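Guanine nucleotide exchange factor SRM1 (Saccharomyces cerevisiae, PDB 3OF7) promotes the exchange of GDP for GTP on the small GTPases GSP1 and GSP2, binds chromatin and controls RNA metabolism and nuclear transport. Local coordinates at residues A[196-201]-A[226-231]; A[142-147]-A[162-167]; A[81-86]-A[133-138]. One frame throughout, in Å; residues are numbered along the deposited sequence.

Interaction 1 of 3, residues A[196-201]-A[226-231]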
ATOM      1  N   TRP A 196      17.779   6.430  -8.987  1.00 21.69           N
ATOM      2  CA  TRP A 196      19.151   5.945  -8.816  1.00 21.87           C
ATOM      3  C   TRP A 196      19.137   4.430  -8.824  1.00 21.84           C
ATOM      4  O   TRP A 196      18.325   3.805  -8.133  1.00 21.82           O
ATOM      5  CB  TRP A 196      19.701   6.478  -7.485  1.00 21.75           C
ATOM      6  CG  TRP A 196      21.082   6.024  -7.071  1.00 21.58           C
ATOM      7  CD1 TRP A 196      22.283   6.543  -7.491  1.00 22.56           C
ATOM      8  CD2 TRP A 196      21.399   5.004  -6.117  1.00 21.55           C
ATOM      9  NE1 TRP A 196      23.321   5.891  -6.869  1.00 21.83           N
ATOM     10  CE2 TRP A 196      22.811   4.946  -6.018  1.00 21.60           C
ATOM     11  CE3 TRP A 196      20.631   4.125  -5.341  1.00 21.23           C
ATOM     12  CZ2 TRP A 196      23.467   4.050  -5.173  1.00 22.06           C
ATOM     13  CZ3 TRP A 196      21.286   3.232  -4.495  1.00 21.67           C
ATOM     14  CH2 TRP A 196      22.693   3.206  -4.417  1.00 22.57           C
ATOM     15  N   LYS A 197      20.036   3.835  -9.611  1.00 21.52           N
ATOM     16  CA  LYS A 197      20.116   2.385  -9.717  1.00 21.39           C
ATOM     17  C   LYS A 197      20.664   1.787  -8.431  1.00 21.63           C
ATOM     18  O   LYS A 197      21.754   2.162  -7.974  1.00 21.89           O
ATOM     19  CB  LYS A 197      20.996   1.971 -10.905  1.00 21.64           C
ATOM     20  CG  LYS A 197      20.938   0.484 -11.212  1.00 22.09           C
ATOM     21  CD  LYS A 197      21.891   0.089 -12.342  1.00 24.87           C
ATOM     22  CE  LYS A 197      21.912  -1.422 -12.515  1.00 27.19           C
ATOM     23  NZ  LYS A 197      23.023  -1.879 -13.412  1.00 29.47           N
ATOM     24  N   VAL A 198      19.898   0.878  -7.835  1.00 21.20           N
ATOM     25  CA  VAL A 198      20.317   0.215  -6.609  1.00 21.42           C
ATOM     26  C   VAL A 198      21.284  -0.898  -7.014  1.00 21.94           C
ATOM     27  O   VAL A 198      20.943  -1.717  -7.863  1.00 21.42           O
ATOM     28  CB  VAL A 198      19.112  -0.355  -5.825  1.00 21.39           C
ATOM     29  CG1 VAL A 198      19.561  -1.045  -4.539  1.00 20.58           C
ATOM     30  CG2 VAL A 198      18.109   0.754  -5.511  1.00 20.83           C
ATOM     31  N   PRO A 199      22.511  -0.900  -6.447  1.00 22.72           N
ATOM     32  CA  PRO A 199      23.471  -1.965  -6.756  1.00 22.92           C
ATOM     33  C   PRO A 199      22.880  -3.345  -6.528  1.00 23.50           C
ATOM     34  O   PRO A 199      22.217  -3.588  -5.514  1.00 23.08           O
ATOM     35  CB  PRO A 199      24.630  -1.690  -5.784  1.00 22.81           C
ATOM     36  CG  PRO A 199      24.596  -0.220  -5.601  1.00 22.98           C
ATOM     37  CD  PRO A 199      23.118   0.146  -5.603  1.00 22.68           C
ATOM     38  N   THR A 200      23.111  -4.239  -7.488  1.00 24.15           N
ATOM     39  CA  THR A 200      22.576  -5.595  -7.457  1.00 24.85           C
ATOM     40  C   THR A 200      22.816  -6.261  -6.107  1.00 25.10           C
ATOM     41  O   THR A 200      23.919  -6.199  -5.561  1.00 25.76           O
ATOM     42  CB  THR A 200      23.198  -6.434  -8.604  1.00 25.08           C
ATOM     43  OG1 THR A 200      23.051  -5.713  -9.832  1.00 26.54           O
ATOM     44  CG2 THR A 200      22.524  -7.785  -8.732  1.00 25.64           C
ATOM     45  N   PHE A 201      21.779  -6.878  -5.556  1.00 25.08           N
ATOM     46  CA  PHE A 201      21.884  -7.490  -4.237  1.00 24.78           C
ATOM     47  C   PHE A 201      21.381  -8.919  -4.245  1.00 24.82           C
ATOM     48  O   PHE A 201      21.197  -9.530  -3.195  1.00 25.05           O
ATOM     49  CB  PHE A 201      21.179  -6.639  -3.166  1.00 24.66           C
ATOM     50  CG  PHE A 201      19.772  -6.228  -3.530  1.00 23.78           C
ATOM     51  CD1 PHE A 201      18.690  -7.045  -3.213  1.00 22.83           C
ATOM     52  CD2 PHE A 201      19.532  -5.016  -4.178  1.00 22.93           C
ATOM     53  CE1 PHE A 201      17.382  -6.660  -3.541  1.00 22.14           C
ATOM     54  CE2 PHE A 201      18.228  -4.627  -4.506  1.00 21.90           C
ATOM     55  CZ  PHE A 201      17.159  -5.458  -4.190  1.00 21.13           C
ATOM     56  N   PHE A 226      14.377  -9.556   0.832  1.00 18.50           N
ATOM     57  CA  PHE A 226      15.370  -8.575   1.229  1.00 18.11           C
ATOM     58  C   PHE A 226      14.658  -7.390   1.841  1.00 17.91           C
ATOM     59  O   PHE A 226      13.547  -7.052   1.426  1.00 17.68           O
ATOM     60  CB  PHE A 226      16.169  -8.104   0.016  1.00 18.11           C
ATOM     61  CG  PHE A 226      16.860  -9.220  -0.707  1.00 19.47           C
ATOM     62  CD1 PHE A 226      16.166 -10.013  -1.613  1.00 20.60           C
ATOM     63  CD2 PHE A 226      18.193  -9.510  -0.441  1.00 20.66           C
ATOM     64  CE1 PHE A 226      16.804 -11.065  -2.272  1.00 21.63           C
ATOM     65  CE2 PHE A 226      18.839 -10.561  -1.095  1.00 21.26           C
ATOM     66  CZ  PHE A 226      18.145 -11.334  -2.010  1.00 21.41           C
ATOM     67  N   ALA A 227      15.301  -6.761   2.815  1.00 17.37           N
ATOM     68  CA  ALA A 227      14.723  -5.579   3.453  1.00 17.30           C
ATOM     69  C   ALA A 227      15.737  -4.442   3.461  1.00 17.22           C
ATOM     70  O   ALA A 227      16.956  -4.680   3.489  1.00 17.31           O
ATOM     71  CB  ALA A 227      14.242  -5.920   4.853  1.00 17.09           C
ATOM     72  N   TRP A 228      15.230  -3.212   3.408  1.00 16.37           N
ATOM     73  CA  TRP A 228      16.053  -2.011   3.308  1.00 16.04           C
ATOM     74  C   TRP A 228      15.334  -0.836   3.975  1.00 16.28           C
ATOM     75  O   TRP A 228      14.158  -0.578   3.689  1.00 15.94           O
ATOM     76  CB  TRP A 228      16.322  -1.716   1.827  1.00 15.77           C
ATOM     77  CG  TRP A 228      17.152  -0.492   1.471  1.00 15.66           C
ATOM     78  CD1 TRP A 228      18.147   0.101   2.213  1.00 16.62           C
ATOM     79  CD2 TRP A 228      17.089   0.234   0.239  1.00 15.83           C
ATOM     80  NE1 TRP A 228      18.682   1.172   1.520  1.00 15.83           N
ATOM     81  CE2 TRP A 228      18.051   1.272   0.306  1.00 15.16           C
ATOM     82  CE3 TRP A 228      16.296   0.120  -0.916  1.00 15.16           C
ATOM     83  CZ2 TRP A 228      18.242   2.189  -0.736  1.00 16.43           C
ATOM     84  CZ3 TRP A 228      16.492   1.027  -1.955  1.00 16.06           C
ATOM     85  CH2 TRP A 228      17.449   2.056  -1.855  1.00 15.76           C
ATOM     86  N   GLY A 229      16.042  -0.132   4.858  1.00 16.17           N
ATOM     87  CA  GLY A 229      15.527   1.101   5.455  1.00 16.19           C
ATOM     88  C   GLY A 229      15.654   1.122   6.965  1.00 17.03           C
ATOM     89  O   GLY A 229      16.558   0.492   7.531  1.00 15.96           O
ATOM     90  N   ASN A 230      14.749   1.845   7.625  1.00 16.36           N
ATOM     91  CA  ASN A 230      14.727   1.875   9.085  1.00 16.71           C
ATOM     92  C   ASN A 230      14.416   0.501   9.671  1.00 16.71           C
ATOM     93  O   ASN A 230      13.679  -0.279   9.072  1.00 16.50           O
ATOM     94  CB  ASN A 230      13.727   2.919   9.593  1.00 16.41           C
ATOM     95  CG  ASN A 230      13.890   3.208  11.086  1.00 17.79           C
ATOM     96  OD1 ASN A 230      15.006   3.249  11.601  1.00 16.51           O
ATOM     97  ND2 ASN A 230      12.772   3.412  11.781  1.00 15.57           N
ATOM     98  N   GLY A 231      14.995   0.199  10.833  1.00 16.73           N
ATOM     99  CA  GLY A 231      14.848  -1.116  11.437  1.00 17.33           C
ATOM    100  C   GLY A 231      14.501  -1.115  12.912  1.00 17.97           C
ATOM    101  O   GLY A 231      14.609  -2.146  13.574  1.00 18.21           O
TER
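One face of the F226 phenyl ring receives the edge of the F201 ring in a T-shaped stack, with the centroids 5.2 Å apart and the planes at 67°. F201 CD1 is the atom that leads: it stands 3.7 Å above the F226 plane, displaced from the ring centre toward the rim, and lies 3.7 Å from F226 CD2. The neighbouring F201 CE1 reaches back over the root of the ring, 3.9 Å from F226 CG. F201 adds its backbone to the contact, since its carbonyl O comes within 3.3 Å of F226 CE2. The chi1 of F201 (50°) sets CG between the backbone N and the carbonyl carbon, which swings the ring edge toward F226 while the carbonyl reaches the far part of the same phenyl. F218 meets the F201 ring as well.

Three residues before F201 and two after F226, V198 and W228 pass each other in opposite directions. V198 CG2, the methyl beside the backbone N, lies obliquely against the outer end of the six-membered ring, equally near W228 CZ3 and W228 CH2 at 3.9 Å. With W228 CG anti to the backbone N (chi1 179°), the indole extends away from its own strand, where F175 and F184 meet it edge-to-face.

No hydrogen bond joins the two segments, so apolar and aromatic packing carries this largely buried join. Residues 196-201 start in strand 195-197, which pairs with strand 169-177 of one blade, and run on into the loop; 226-229 belong to the third strand of the next blade: an interblade interface of the seven-bladed RCC1 beta-propeller.

Interaction 2 of 3, residues A[142-147]-A[162-167]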
ATOM      1  N   PRO A 142      17.450   5.084 -17.348  1.00 21.19           N
ATOM      2  CA  PRO A 142      18.144   4.454 -18.488  1.00 21.33           C
ATOM      3  C   PRO A 142      17.556   3.138 -19.034  1.00 21.64           C
ATOM      4  O   PRO A 142      17.659   2.902 -20.240  1.00 21.96           O
ATOM      5  CB  PRO A 142      19.568   4.244 -17.957  1.00 21.32           C
ATOM      6  CG  PRO A 142      19.764   5.381 -17.015  1.00 21.65           C
ATOM      7  CD  PRO A 142      18.411   5.536 -16.320  1.00 21.08           C
ATOM      8  N   PRO A 143      16.969   2.266 -18.177  1.00 21.69           N
ATOM      9  CA  PRO A 143      16.404   1.071 -18.809  1.00 21.67           C
ATOM     10  C   PRO A 143      15.336   1.334 -19.882  1.00 21.90           C
ATOM     11  O   PRO A 143      15.161   0.498 -20.763  1.00 21.87           O
ATOM     12  CB  PRO A 143      15.805   0.299 -17.628  1.00 21.82           C
ATOM     13  CG  PRO A 143      16.696   0.667 -16.484  1.00 21.93           C
ATOM     14  CD  PRO A 143      16.998   2.129 -16.708  1.00 21.49           C
ATOM     15  N   LEU A 144      14.657   2.479 -19.821  1.00 21.80           N
ATOM     16  CA  LEU A 144      13.576   2.778 -20.760  1.00 22.31           C
ATOM     17  C   LEU A 144      14.070   2.917 -22.200  1.00 22.98           C
ATOM     18  O   LEU A 144      13.414   2.442 -23.136  1.00 22.77           O
ATOM     19  CB  LEU A 144      12.801   4.032 -20.348  1.00 22.03           C
ATOM     20  CG  LEU A 144      11.996   3.947 -19.044  1.00 21.19           C
ATOM     21  CD1 LEU A 144      11.381   5.300 -18.714  1.00 21.96           C
ATOM     22  CD2 LEU A 144      10.923   2.856 -19.100  1.00 21.34           C
ATOM     23  N   ALA A 145      15.223   3.562 -22.360  1.00 23.53           N
ATOM     24  CA  ALA A 145      15.858   3.726 -23.676  1.00 24.37           C
ATOM     25  C   ALA A 145      16.335   2.390 -24.258  1.00 24.67           C
ATOM     26  O   ALA A 145      16.497   2.264 -25.470  1.00 24.67           O
ATOM     27  CB  ALA A 145      17.010   4.718 -23.591  1.00 24.52           C
ATOM     28  N   GLU A 146      16.548   1.403 -23.388  1.00 25.17           N
ATOM     29  CA  GLU A 146      16.943   0.056 -23.805  1.00 25.52           C
ATOM     30  C   GLU A 146      15.734  -0.838 -24.094  1.00 25.53           C
ATOM     31  O   GLU A 146      15.888  -2.027 -24.388  1.00 26.14           O
ATOM     32  CB  GLU A 146      17.826  -0.610 -22.740  1.00 25.79           C
ATOM     33  CG  GLU A 146      19.055   0.186 -22.311  1.00 27.10           C
ATOM     34  CD  GLU A 146      20.243  -0.703 -21.976  0.50 28.63           C
ATOM     35  OE1 GLU A 146      20.091  -1.651 -21.173  0.50 29.22           O
ATOM     36  OE2 GLU A 146      21.339  -0.450 -22.520  0.50 29.79           O
ATOM     37  N   GLY A 147      14.532  -0.275 -23.983  1.00 24.95           N
ATOM     38  CA  GLY A 147      13.309  -1.022 -24.260  1.00 24.51           C
ATOM     39  C   GLY A 147      12.747  -1.796 -23.081  1.00 24.15           C
ATOM     40  O   GLY A 147      11.789  -2.558 -23.233  1.00 24.75           O
ATOM     41  N   ALA A 162      11.051   1.860  -8.356  1.00 15.36           N
ATOM     42  CA  ALA A 162      10.505   1.313  -9.593  1.00 15.75           C
ATOM     43  C   ALA A 162      11.232   0.025  -9.925  1.00 15.82           C
ATOM     44  O   ALA A 162      12.476  -0.005  -9.984  1.00 15.97           O
ATOM     45  CB  ALA A 162      10.643   2.317 -10.746  1.00 15.22           C
ATOM     46  N   LEU A 163      10.452  -1.032 -10.126  1.00 15.49           N
ATOM     47  CA  LEU A 163      10.972  -2.330 -10.522  1.00 15.38           C
ATOM     48  C   LEU A 163      10.822  -2.515 -12.028  1.00 15.70           C
ATOM     49  O   LEU A 163       9.719  -2.373 -12.565  1.00 15.45           O
ATOM     50  CB  LEU A 163      10.221  -3.442  -9.786  1.00 15.26           C
ATOM     51  CG  LEU A 163      10.535  -4.886 -10.193  1.00 15.72           C
ATOM     52  CD1 LEU A 163      12.009  -5.232  -9.925  1.00 16.55           C
ATOM     53  CD2 LEU A 163       9.599  -5.866  -9.494  1.00 16.32           C
ATOM     54  N   PHE A 164      11.926  -2.841 -12.703  1.00 15.82           N
ATOM     55  CA  PHE A 164      11.921  -2.950 -14.162  1.00 16.34           C
ATOM     56  C   PHE A 164      11.823  -4.397 -14.632  1.00 16.49           C
ATOM     57  O   PHE A 164      12.130  -5.324 -13.886  1.00 15.83           O
ATOM     58  CB  PHE A 164      13.140  -2.250 -14.774  1.00 16.39           C
ATOM     59  CG  PHE A 164      13.025  -0.754 -14.811  1.00 16.86           C
ATOM     60  CD1 PHE A 164      13.361   0.017 -13.694  1.00 17.00           C
ATOM     61  CD2 PHE A 164      12.584  -0.109 -15.958  1.00 17.03           C
ATOM     62  CE1 PHE A 164      13.260   1.399 -13.725  1.00 18.94           C
ATOM     63  CE2 PHE A 164      12.478   1.286 -16.002  1.00 17.04           C
ATOM     64  CZ  PHE A 164      12.818   2.040 -14.885  1.00 17.82           C
ATOM     65  N   SER A 165      11.385  -4.574 -15.875  1.00 17.04           N
ATOM     66  CA  SER A 165      11.164  -5.899 -16.441  1.00 18.09           C
ATOM     67  C   SER A 165      12.458  -6.706 -16.582  1.00 19.34           C
ATOM     68  O   SER A 165      12.410  -7.921 -16.773  1.00 19.91           O
ATOM     69  CB  SER A 165      10.484  -5.777 -17.803  1.00 17.77           C
ATOM     70  OG  SER A 165      11.207  -4.883 -18.624  1.00 16.83           O
ATOM     71  N   ASN A 166      13.602  -6.035 -16.491  1.00 20.00           N
ATOM     72  CA  ASN A 166      14.886  -6.737 -16.515  1.00 21.25           C
ATOM     73  C   ASN A 166      15.440  -7.037 -15.112  1.00 21.74           C
ATOM     74  O   ASN A 166      16.593  -7.437 -14.973  1.00 21.82           O
ATOM     75  CB  ASN A 166      15.910  -5.966 -17.355  1.00 21.34           C
ATOM     76  CG  ASN A 166      16.333  -4.655 -16.714  1.00 22.97           C
ATOM     77  OD1 ASN A 166      15.714  -4.175 -15.759  1.00 22.47           O
ATOM     78  ND2 ASN A 166      17.394  -4.065 -17.245  1.00 24.15           N
ATOM     79  N   GLY A 167      14.618  -6.830 -14.080  1.00 21.81           N
ATOM     80  CA  GLY A 167      15.007  -7.144 -12.701  1.00 22.00           C
ATOM     81  C   GLY A 167      15.717  -6.026 -11.954  1.00 22.29           C
ATOM     82  O   GLY A 167      16.017  -6.161 -10.763  1.00 22.66           O
TER
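F164 O accepts two hydrogen bonds, one from G167 N at 2.9 Å and one from the side-chain NE2 of Q16, while the phenyl ring of the same residue packs against P143 and L144. The bond to G167 closes a type I turn in the hairpin between strands 159-164 and 169-177 of a beta-propeller blade. Residues 142-147 belong to the connection that enters this blade from the preceding one, and here they form a short, weakly bonded helical turn that ends in a Schellman motif at G147.

The contact itself is apolar. P143 lays CB over one face of the F164 ring in a CH-pi interaction, 4.0 Å from the centroid and 26° off the ring normal, its closest approach being to the CD2 side. L144 comes from another direction, its side chain crossing that of F164 at about a right angle. F164 CG lies anti to its own carbonyl carbon (chi1 -77°), which carries the ring off the strand end to meet the helical turn, with V150 also packing on this side chain. In the ring plane, at its edge, L144 CD2 touches F164 CE2 at 3.8 Å, and P143 CB is equally close to that same carbon from above.

Interaction 3 of 3, residues A[81-86]-A[133-138]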
ATOM      1  N   ALA A  81       2.664   7.134 -10.312  1.00 14.36           N
ATOM      2  CA  ALA A  81       1.795   6.503 -11.292  1.00 14.90           C
ATOM      3  C   ALA A  81       2.568   6.132 -12.558  1.00 15.34           C
ATOM      4  O   ALA A  81       3.621   6.715 -12.856  1.00 15.50           O
ATOM      5  CB  ALA A  81       0.593   7.405 -11.620  1.00 15.00           C
ATOM      6  N   LEU A  82       2.050   5.139 -13.276  1.00 15.46           N
ATOM      7  CA  LEU A  82       2.703   4.635 -14.478  1.00 15.62           C
ATOM      8  C   LEU A  82       1.747   4.702 -15.654  1.00 15.95           C
ATOM      9  O   LEU A  82       0.582   4.319 -15.529  1.00 15.19           O
ATOM     10  CB  LEU A  82       3.128   3.182 -14.265  1.00 15.38           C
ATOM     11  CG  LEU A  82       4.055   2.547 -15.305  1.00 16.00           C
ATOM     12  CD1 LEU A  82       5.416   3.198 -15.244  1.00 17.63           C
ATOM     13  CD2 LEU A  82       4.152   1.064 -15.032  1.00 16.62           C
ATOM     14  N   ASP A  83       2.241   5.170 -16.796  1.00 16.39           N
ATOM     15  CA  ASP A  83       1.412   5.228 -17.988  1.00 17.83           C
ATOM     16  C   ASP A  83       1.749   4.128 -19.001  1.00 18.53           C
ATOM     17  O   ASP A  83       2.637   3.296 -18.769  1.00 18.53           O
ATOM     18  CB  ASP A  83       1.422   6.637 -18.619  1.00 17.83           C
ATOM     19  CG  ASP A  83       2.786   7.053 -19.165  1.00 18.96           C
ATOM     20  OD1 ASP A  83       3.582   6.180 -19.587  1.00 19.52           O
ATOM     21  OD2 ASP A  83       3.040   8.280 -19.197  1.00 19.30           O
ATOM     22  N   GLU A  84       1.025   4.120 -20.116  1.00 19.50           N
ATOM     23  CA  GLU A  84       1.215   3.098 -21.143  1.00 20.76           C
ATOM     24  C   GLU A  84       2.629   3.038 -21.728  1.00 21.18           C
ATOM     25  O   GLU A  84       3.085   1.959 -22.125  1.00 21.95           O
ATOM     26  CB  GLU A  84       0.191   3.269 -22.262  1.00 21.29           C
ATOM     27  CG  GLU A  84      -1.193   2.770 -21.883  1.00 23.74           C
ATOM     28  CD  GLU A  84      -2.224   3.051 -22.960  1.00 27.27           C
ATOM     29  OE1 GLU A  84      -1.847   3.516 -24.064  1.00 29.24           O
ATOM     30  OE2 GLU A  84      -3.413   2.809 -22.689  1.00 28.56           O
ATOM     31  N   GLU A  85       3.308   4.187 -21.783  1.00 21.08           N
ATOM     32  CA  GLU A  85       4.667   4.176 -22.323  0.50 21.28           C
ATOM     33  C   GLU A  85       5.715   4.052 -21.217  1.00 21.15           C
ATOM     34  O   GLU A  85       6.913   4.278 -21.431  1.00 21.29           O
ATOM     35  CB  GLU A  85       4.911   5.356 -23.264  0.50 21.36           C
ATOM     36  CG  GLU A  85       4.107   5.240 -24.557  0.50 22.47           C
ATOM     37  CD  GLU A  85       4.034   3.808 -25.083  0.50 23.70           C
ATOM     38  OE1 GLU A  85       2.910   3.304 -25.303  0.50 25.00           O
ATOM     39  OE2 GLU A  85       5.097   3.181 -25.279  0.50 24.32           O
ATOM     40  N   SER A  86       5.252   3.614 -20.048  1.00 20.47           N
ATOM     41  CA  SER A  86       6.101   3.365 -18.883  1.00 19.91           C
ATOM     42  C   SER A  86       6.818   4.617 -18.330  1.00 19.42           C
ATOM     43  O   SER A  86       7.882   4.513 -17.708  1.00 19.77           O
ATOM     44  CB  SER A  86       7.088   2.221 -19.169  1.00 19.95           C
ATOM     45  OG  SER A  86       7.718   1.779 -17.982  1.00 21.56           O
ATOM     46  N   PRO A 133       0.387  16.539 -10.619  1.00 20.28           N
ATOM     47  CA  PRO A 133       1.014  15.347 -11.165  1.00 20.12           C
ATOM     48  C   PRO A 133       1.777  15.689 -12.429  1.00 19.97           C
ATOM     49  O   PRO A 133       1.256  16.403 -13.283  1.00 19.82           O
ATOM     50  CB  PRO A 133      -0.178  14.451 -11.509  1.00 20.18           C
ATOM     51  CG  PRO A 133      -1.200  14.835 -10.520  1.00 20.11           C
ATOM     52  CD  PRO A 133      -1.051  16.324 -10.374  1.00 20.20           C
ATOM     53  N   ALA A 134       3.003  15.193 -12.529  1.00 19.95           N
ATOM     54  CA  ALA A 134       3.831  15.418 -13.711  1.00 20.01           C
ATOM     55  C   ALA A 134       4.815  14.269 -13.868  1.00 20.20           C
ATOM     56  O   ALA A 134       5.098  13.546 -12.902  1.00 20.07           O
ATOM     57  CB  ALA A 134       4.570  16.767 -13.612  1.00 19.69           C
ATOM     58  N   LYS A 135       5.353  14.118 -15.078  1.00 20.40           N
ATOM     59  CA  LYS A 135       6.263  13.020 -15.378  1.00 20.77           C
ATOM     60  C   LYS A 135       7.671  13.293 -14.889  1.00 20.78           C
ATOM     61  O   LYS A 135       8.178  14.408 -15.025  1.00 21.06           O
ATOM     62  CB  LYS A 135       6.298  12.729 -16.878  1.00 20.81           C
ATOM     63  CG  LYS A 135       5.050  12.027 -17.408  1.00 21.90           C
ATOM     64  CD  LYS A 135       5.101  11.805 -18.918  1.00 23.13           C
ATOM     65  CE  LYS A 135       4.714  13.069 -19.689  1.00 24.73           C
ATOM     66  NZ  LYS A 135       4.759  12.864 -21.174  1.00 25.38           N
ATOM     67  N   ILE A 136       8.288  12.261 -14.317  1.00 20.70           N
ATOM     68  CA  ILE A 136       9.728  12.238 -14.093  1.00 21.27           C
ATOM     69  C   ILE A 136      10.374  12.141 -15.481  1.00 21.95           C
ATOM     70  O   ILE A 136       9.927  11.344 -16.317  1.00 21.99           O
ATOM     71  CB  ILE A 136      10.148  11.032 -13.203  1.00 21.01           C
ATOM     72  CG1 ILE A 136       9.550  11.165 -11.795  1.00 19.86           C
ATOM     73  CG2 ILE A 136      11.679  10.886 -13.133  1.00 20.19           C
ATOM     74  CD1 ILE A 136       9.817   9.971 -10.890  1.00 18.97           C
ATOM     75  N   PRO A 137      11.399  12.972 -15.745  1.00 22.69           N
ATOM     76  CA  PRO A 137      12.065  12.902 -17.048  1.00 23.37           C
ATOM     77  C   PRO A 137      12.469  11.479 -17.420  1.00 23.67           C
ATOM     78  O   PRO A 137      13.019  10.742 -16.596  1.00 23.75           O
ATOM     79  CB  PRO A 137      13.292  13.799 -16.861  1.00 23.38           C
ATOM     80  CG  PRO A 137      12.826  14.822 -15.895  1.00 23.72           C
ATOM     81  CD  PRO A 137      11.921  14.083 -14.928  1.00 22.87           C
ATOM     82  N   ARG A 138      12.183  11.104 -18.662  1.00 23.83           N
ATOM     83  CA  ARG A 138      12.428   9.752 -19.137  1.00 24.17           C
ATOM     84  C   ARG A 138      13.901   9.350 -19.043  1.00 24.31           C
ATOM     85  O   ARG A 138      14.223   8.182 -18.812  1.00 24.27           O
ATOM     86  CB  ARG A 138      11.922   9.618 -20.570  1.00 24.37           C
ATOM     87  CG  ARG A 138      11.542   8.231 -20.937  1.00 25.38           C
ATOM     88  CD  ARG A 138      10.755   8.193 -22.229  1.00 25.23           C
ATOM     89  NE  ARG A 138      10.629   6.813 -22.666  1.00 24.45           N
ATOM     90  CZ  ARG A 138       9.648   5.998 -22.296  1.00 24.69           C
ATOM     91  NH1 ARG A 138       8.681   6.433 -21.490  1.00 24.55           N
ATOM     92  NH2 ARG A 138       9.628   4.752 -22.745  1.00 23.79           N
TER
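R138 grips a single backbone atom of E85 end-on: NH1 donates to E85 O at 2.8 Å with an N-H...O angle of 152°, and NH2 to the same oxygen at 3.1 Å along a more bent path. The carbonyl oxygen lies close to the guanidinium plane, but NH1 stands well above the carbonyl plane while NH2 is nearly in line with the C=O bond. The arginine chain is extended from CG to NE, and chi4 (88°) then turns the guanidinium across that line to present both terminal nitrogens. A leucine here would probably leave E85 O without these two donors and N87 OD1 without its bond from NH1.

K135 makes a looser contact. A bend at chi3 (-81°) accompanies its crossing of D83 at about a right angle, where CD lies 4.1 Å from D83 OD2; the charged ends stay 5.3 Å apart, K135 NZ from D83 OD2. D83 OD1 accepts from N87 N and, weakly, from E85 N, and OD2 from W89 NE1, so the carboxylate is held by its own hairpin. Its backbone O takes S86 N at 2.9 Å, closing a type I turn. The arginine thus ties the hairpin between the second and third strands of a propeller blade to the chain leaving its fourth.

Interactions 1 and 2 are buried and apolar, whereas interaction 3 is partly exposed and rests on a charged side chain holding a backbone carbonyl. Interaction 3 ties parts of a single blade, interaction 2 seats the incoming connection on the hairpin of the next, and interaction 1 joins that second blade to a third, so the three follow one another round the propeller. Interactions 2 and 3 touch through L144, whose CD2 lies 3.6 Å from S86 OG and whose CD1 lies 3.7 Å from R138 CG. Interactions 1 and 2 reach the same sheet without touching, their centres about 17 Å apart. Aromatic faces serve both buried contacts, met by a ring edge in one and by proline in the other.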